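Isomerase/lactonizing enzyme (Agrobacterium tumefaciens, PDB 1RVK) is of unknown function but, as an enolase-superfamily member that holds a magnesium ion, probably abstracts a proton next to a carboxylate in a lactonizing or isomerizing reaction. Local coordinates at residues Val10-Thr14 and His343-Lys347; Gly45-His49 and Asp110-Ser115. All coordinates share one frame. Residues are numbered along the deposited sequence.

Contact 1. Residues Val10-Thr14 and His343-Lys347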
loop_
_atom_site.group_PDB
_atom_site.type_symbol
_atom_site.label_atom_id
_atom_site.label_comp_id
_atom_site.label_asym_id
_atom_site.label_seq_id
_atom_site.Cartn_x
_atom_site.Cartn_y
_atom_site.Cartn_z
ATOM N N VAL A 10 -18.065 -12.228 3.889
ATOM C CA VAL A 10 -18.259 -10.794 3.755
ATOM C C VAL A 10 -18.970 -10.290 5.002
ATOM O O VAL A 10 -19.950 -10.885 5.456
ATOM C CB VAL A 10 -19.104 -10.458 2.507
ATOM C CG1 VAL A 10 -19.211 -8.948 2.335
ATOM C CG2 VAL A 10 -18.469 -11.083 1.272
ATOM N N PHE A 11 -18.463 -9.198 5.562
ATOM C CA PHE A 11 -19.049 -8.621 6.762
ATOM C C PHE A 11 -19.025 -7.103 6.663
ATOM O O PHE A 11 -18.407 -6.544 5.755
ATOM C CB PHE A 11 -18.267 -9.064 7.999
ATOM C CG PHE A 11 -16.826 -8.638 7.990
ATOM C CD1 PHE A 11 -15.882 -9.340 7.246
ATOM C CD2 PHE A 11 -16.417 -7.519 8.714
ATOM C CE1 PHE A 11 -14.546 -8.934 7.223
ATOM C CE2 PHE A 11 -15.086 -7.105 8.698
ATOM C CZ PHE A 11 -14.147 -7.814 7.950
ATOM N N ARG A 12 -19.695 -6.441 7.603
ATOM C CA ARG A 12 -19.753 -4.983 7.614
ATOM C C ARG A 12 -18.822 -4.387 8.670
ATOM O O ARG A 12 -18.859 -4.780 9.834
ATOM C CB ARG A 12 -21.181 -4.508 7.908
ATOM C CG ARG A 12 -22.277 -5.274 7.182
ATOM C CD ARG A 12 -23.630 -5.051 7.860
ATOM N NE ARG A 12 -24.618 -6.057 7.473
ATOM C CZ ARG A 12 -25.149 -6.159 6.258
ATOM N NH1 ARG A 12 -24.789 -5.312 5.301
ATOM N NH2 ARG A 12 -26.034 -7.111 5.994
ATOM N N THR A 13 -17.986 -3.443 8.251
ATOM C CA THR A 13 -17.080 -2.762 9.164
ATOM C C THR A 13 -17.570 -1.315 9.265
ATOM O O THR A 13 -18.029 -0.737 8.279
ATOM C CB THR A 13 -15.618 -2.783 8.647
ATOM O OG1 THR A 13 -14.772 -2.104 9.582
ATOM C CG2 THR A 13 -15.509 -2.096 7.293
ATOM N N THR A 14 -17.495 -0.741 10.460
ATOM C CA THR A 14 -17.932 0.633 10.677
ATOM C C THR A 14 -16.723 1.545 10.552
ATOM O O THR A 14 -15.745 1.388 11.276
ATOM C CB THR A 14 -18.556 0.797 12.067
ATOM O OG1 THR A 14 -19.695 -0.065 12.172
ATOM C CG2 THR A 14 -18.985 2.238 12.293
ATOM N N HIS A 343 -9.058 -0.965 13.472
ATOM C CA HIS A 343 -10.277 -1.412 12.800
ATOM C C HIS A 343 -11.129 -2.203 13.781
ATOM O O HIS A 343 -10.592 -2.876 14.655
ATOM C CB HIS A 343 -9.910 -2.308 11.620
ATOM C CG HIS A 343 -9.062 -1.630 10.589
ATOM N ND1 HIS A 343 -9.581 -0.765 9.650
ATOM C CD2 HIS A 343 -7.726 -1.667 10.370
ATOM C CE1 HIS A 343 -8.601 -0.297 8.897
ATOM N NE2 HIS A 343 -7.465 -0.828 9.313
ATOM N N ASP A 344 -12.448 -2.142 13.632
ATOM C CA ASP A 344 -13.316 -2.872 14.547
ATOM C C ASP A 344 -13.224 -4.390 14.421
ATOM O O ASP A 344 -13.570 -5.113 15.360
ATOM C CB ASP A 344 -14.781 -2.413 14.409
ATOM C CG ASP A 344 -15.281 -2.400 12.970
ATOM O OD1 ASP A 344 -14.607 -2.954 12.074
ATOM O OD2 ASP A 344 -16.374 -1.830 12.742
ATOM N N TYR A 345 -12.742 -4.884 13.283
ATOM C CA TYR A 345 -12.631 -6.328 13.087
ATOM C C TYR A 345 -11.268 -6.905 13.476
ATOM O O TYR A 345 -11.003 -8.092 13.275
ATOM C CB TYR A 345 -12.986 -6.696 11.635
ATOM C CG TYR A 345 -12.128 -6.042 10.571
ATOM C CD1 TYR A 345 -10.939 -6.632 10.148
ATOM C CD2 TYR A 345 -12.509 -4.835 9.985
ATOM C CE1 TYR A 345 -10.146 -6.038 9.166
ATOM C CE2 TYR A 345 -11.724 -4.228 9.000
ATOM C CZ TYR A 345 -10.545 -4.836 8.596
ATOM O OH TYR A 345 -9.766 -4.245 7.624
ATOM N N LEU A 346 -10.417 -6.060 14.049
ATOM C CA LEU A 346 -9.086 -6.458 14.497
ATOM C C LEU A 346 -8.969 -6.102 15.980
ATOM O O LEU A 346 -9.280 -4.980 16.372
ATOM C CB LEU A 346 -8.017 -5.715 13.684
ATOM C CG LEU A 346 -7.229 -6.494 12.625
ATOM C CD1 LEU A 346 -8.111 -7.499 11.916
ATOM C CD2 LEU A 346 -6.610 -5.510 11.638
ATOM N N LYS A 347 -8.526 -7.048 16.799
ATOM C CA LYS A 347 -8.405 -6.812 18.238
ATOM C C LYS A 347 -7.239 -5.905 18.624
ATOM O O LYS A 347 -7.288 -5.231 19.653
ATOM C CB LYS A 347 -8.269 -8.144 18.984
ATOM C CG LYS A 347 -9.451 -9.091 18.828
ATOM C CD LYS A 347 -9.279 -10.307 19.735
ATOM C CE LYS A 347 -10.446 -11.269 19.634
ATOM N NZ LYS A 347 -10.543 -11.871 18.283
HETATM O O HOH W 1 -13.125 0.082 12.074
#
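A strand can dock onto a distant loop without any strand pairing, and this contact is a compact example. Residues 10-14 are a beta strand, part of strand 3-15, whereas 343-347 fold into a type I beta turn from His343 to Leu346, closed by a hydrogen bond from Leu346 N to His343 O of 3.2 Å. The backbones come nearest at Thr13 and Asp344, whose CA atoms are 6.6 Å apart, a gap that the Asp344 side chain spans. Its carboxylate is shared between two donors: Thr13 OG1 donates to Asp344 OD1 at 2.6 Å, and Thr14 N donates to Asp344 OD2 at 2.8 Å in a nearly straight bond. A water adds a third link, accepting from Asp344 N at 2.8 Å and donating to Thr14 O at 3.0 Å, so that both backbone polar groups of Thr14 are tied to one residue of the turn. Since strand side chains alternate, Phe11 and Thr13 both point toward the turn while Arg12 points away. Phe11 offers its ring edge to the face of Tyr345 in an offset edge-to-face pair, with centroids 5.2 Å apart and planes at 69°; Phe11 CE2 also packs against Tyr345 CB at 3.6 Å. Thr13 OG1 meets the edge of the same tyrosine ring, 3.6 Å from Tyr345 CD2. The contact thus joins the N-terminal domain to the loop between strands 328-333 and 358-360 of the barrel domain. Strand 3-15 pairs along strand 30-42, Phe51 of strand 47-52 meets the Tyr345 ring, and helix 373-378 packs on Phe11 through Ile376 and on Asp344 and Tyr345 through Phe375.

Contact 2. Residues Gly45-His49 and Asp110-Ser115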
loop_
_atom_site.group_PDB
_atom_site.type_symbol
_atom_site.label_atom_id
_atom_site.label_comp_id
_atom_site.label_asym_id
_atom_site.label_seq_id
_atom_site.Cartn_x
_atom_site.Cartn_y
_atom_site.Cartn_z
ATOM N N GLY A 45 -7.007 -28.874 9.308
ATOM C CA GLY A 45 -7.777 -27.809 9.921
ATOM C C GLY A 45 -7.073 -26.475 10.087
ATOM O O GLY A 45 -7.681 -25.521 10.567
ATOM N N GLN A 46 -5.798 -26.403 9.712
ATOM C CA GLN A 46 -5.042 -25.154 9.815
ATOM C C GLN A 46 -5.647 -24.155 8.827
ATOM O O GLN A 46 -6.101 -24.541 7.752
ATOM C CB GLN A 46 -3.569 -25.389 9.470
ATOM C CG GLN A 46 -2.800 -26.276 10.446
ATOM C CD GLN A 46 -2.321 -25.537 11.686
ATOM O OE1 GLN A 46 -1.521 -26.063 12.459
ATOM N NE2 GLN A 46 -2.807 -24.315 11.881
ATOM N N GLU A 47 -5.648 -22.877 9.186
ATOM C CA GLU A 47 -6.221 -21.852 8.318
ATOM C C GLU A 47 -5.312 -20.647 8.138
ATOM O O GLU A 47 -4.458 -20.365 8.983
ATOM C CB GLU A 47 -7.566 -21.371 8.878
ATOM C CG GLU A 47 -8.656 -22.431 8.887
ATOM C CD GLU A 47 -9.929 -21.968 9.577
ATOM O OE1 GLU A 47 -10.924 -22.720 9.551
ATOM O OE2 GLU A 47 -9.939 -20.858 10.149
ATOM N N GLY A 48 -5.518 -19.954 7.020
ATOM C CA GLY A 48 -4.777 -18.751 6.690
ATOM C C GLY A 48 -5.821 -17.752 6.216
ATOM O O GLY A 48 -6.754 -18.133 5.505
ATOM N N HIS A 49 -5.673 -16.483 6.590
ATOM C CA HIS A 49 -6.657 -15.465 6.223
ATOM C C HIS A 49 -6.051 -14.198 5.631
ATOM O O HIS A 49 -4.889 -13.878 5.876
ATOM C CB HIS A 49 -7.455 -15.048 7.462
ATOM C CG HIS A 49 -7.806 -16.180 8.372
ATOM N ND1 HIS A 49 -8.875 -17.017 8.143
ATOM C CD2 HIS A 49 -7.213 -16.626 9.505
ATOM C CE1 HIS A 49 -8.926 -17.932 9.096
ATOM N NE2 HIS A 49 -7.930 -17.717 9.935
ATOM N N ASP A 110 -0.068 -16.451 5.222
ATOM C CA ASP A 110 -0.608 -16.453 6.580
ATOM C C ASP A 110 -0.827 -17.889 7.044
ATOM O O ASP A 110 -0.574 -18.223 8.201
ATOM C CB ASP A 110 -1.931 -15.679 6.634
ATOM C CG ASP A 110 -2.435 -15.482 8.054
ATOM O OD1 ASP A 110 -1.687 -14.910 8.874
ATOM O OD2 ASP A 110 -3.580 -15.891 8.352
ATOM N N LEU A 111 -1.289 -18.738 6.132
ATOM C CA LEU A 111 -1.533 -20.142 6.445
ATOM C C LEU A 111 -0.239 -20.852 6.838
ATOM O O LEU A 111 -0.210 -21.617 7.800
ATOM C CB LEU A 111 -2.168 -20.845 5.242
ATOM C CG LEU A 111 -2.304 -22.370 5.312
ATOM C CD1 LEU A 111 -3.159 -22.779 6.505
ATOM C CD2 LEU A 111 -2.926 -22.870 4.021
ATOM N N ALA A 112 0.832 -20.607 6.087
ATOM C CA ALA A 112 2.113 -21.237 6.389
ATOM C C ALA A 112 2.638 -20.734 7.728
ATOM O O ALA A 112 3.144 -21.511 8.538
ATOM C CB ALA A 112 3.125 -20.934 5.284
ATOM N N GLY A 113 2.512 -19.428 7.957
ATOM C CA GLY A 113 2.980 -18.841 9.202
ATOM C C GLY A 113 2.217 -19.331 10.418
ATOM O O GLY A 113 2.812 -19.685 11.437
ATOM N N ARG A 114 0.892 -19.344 10.320
ATOM C CA ARG A 114 0.078 -19.811 11.431
ATOM C C ARG A 114 0.319 -21.300 11.677
ATOM O O ARG A 114 0.383 -21.740 12.822
ATOM C CB ARG A 114 -1.406 -19.549 11.159
ATOM C CG ARG A 114 -1.812 -18.081 11.300
ATOM C CD ARG A 114 -3.308 -17.888 11.053
ATOM N NE ARG A 114 -3.694 -16.478 11.104
ATOM C CZ ARG A 114 -4.271 -15.888 12.149
ATOM N NH1 ARG A 114 -4.546 -16.583 13.245
ATOM N NH2 ARG A 114 -4.566 -14.594 12.099
ATOM N N SER A 115 0.467 -22.069 10.602
ATOM C CA SER A 115 0.705 -23.506 10.726
ATOM C C SER A 115 2.031 -23.809 11.423
ATOM O O SER A 115 2.147 -24.799 12.153
ATOM C CB SER A 115 0.697 -24.169 9.344
ATOM O OG SER A 115 -0.566 -24.024 8.713
#
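Close packing of a helix on a strand often depends on a glycine, and Gly48 illustrates the rule. Its CA lies 3.5 Å from Leu111 N and 3.5 Å from the CA of Leu111; a CB here would point at the helix and clash with Leu111 CB. The axes of strand 47-49 and helix 110-115 accordingly approach to 6.2 Å, at 133° between their directions. Leu111, with chi1 t and chi2 p, brings CD1 to 3.4 Å from Glu47 C and 3.6 Å from Gln46 O. Asp110 adopts the t rotamer, which sends its carboxylate to the strand, where OD2 accepts a nearly straight 2.8 Å hydrogen bond from His49 N. One helical turn later, Arg114 starts in m and then runs extended through chi2 and chi3, so its NE returns to Asp110 OD2 in a 2.8 Å salt bridge. On the way Arg114 CD passes 3.4 Å from Glu47 O, and the edge of the His49 ring lies over one guanidinium face, with His49 CD2 3.9 Å from Arg114 NE. Ser115, in m, folds its hydroxyl back onto the helix, OG donating to Leu111 O at 2.6 Å, while Gln46 CB packs 3.4 Å from Ser115 OG. The CA-to-CB bond of Glu47 points away from the helix, and its OE1 forms a salt bridge with Arg41 NE; His49 ND1 bonds Thr39 OG1. Helix 98-116 thus packs on the three-stranded antiparallel sheet, as in the alpha+beta capping domain of the enolase superfamily; Leu111 also reaches Val40 and Thr42 of strand 30-42, Leu367 N hydrogen-bonds Asp110 OD1, and Ile371 packs on Arg114.

In the fold
The two contacts use the outermost strands of one three-stranded antiparallel sheet: contact 1 involves strand 3-15 and contact 2 strand 47-52, with strand 30-42 between them. Their centres are 20 Å apart and their nearest atoms about 8 Å, so they do not touch. Along the chain, both segments of contact 2 fall between those of contact 1, which are separated by 328 residues. The spans differ because contact 2 stays within the N-terminal domain, whereas contact 1 joins that domain to the C-terminal barrel, giving the two-domain arrangement characteristic of the enolase superfamily, in which the barrel carries the magnesium ligands Asp206, Glu232 and Glu258.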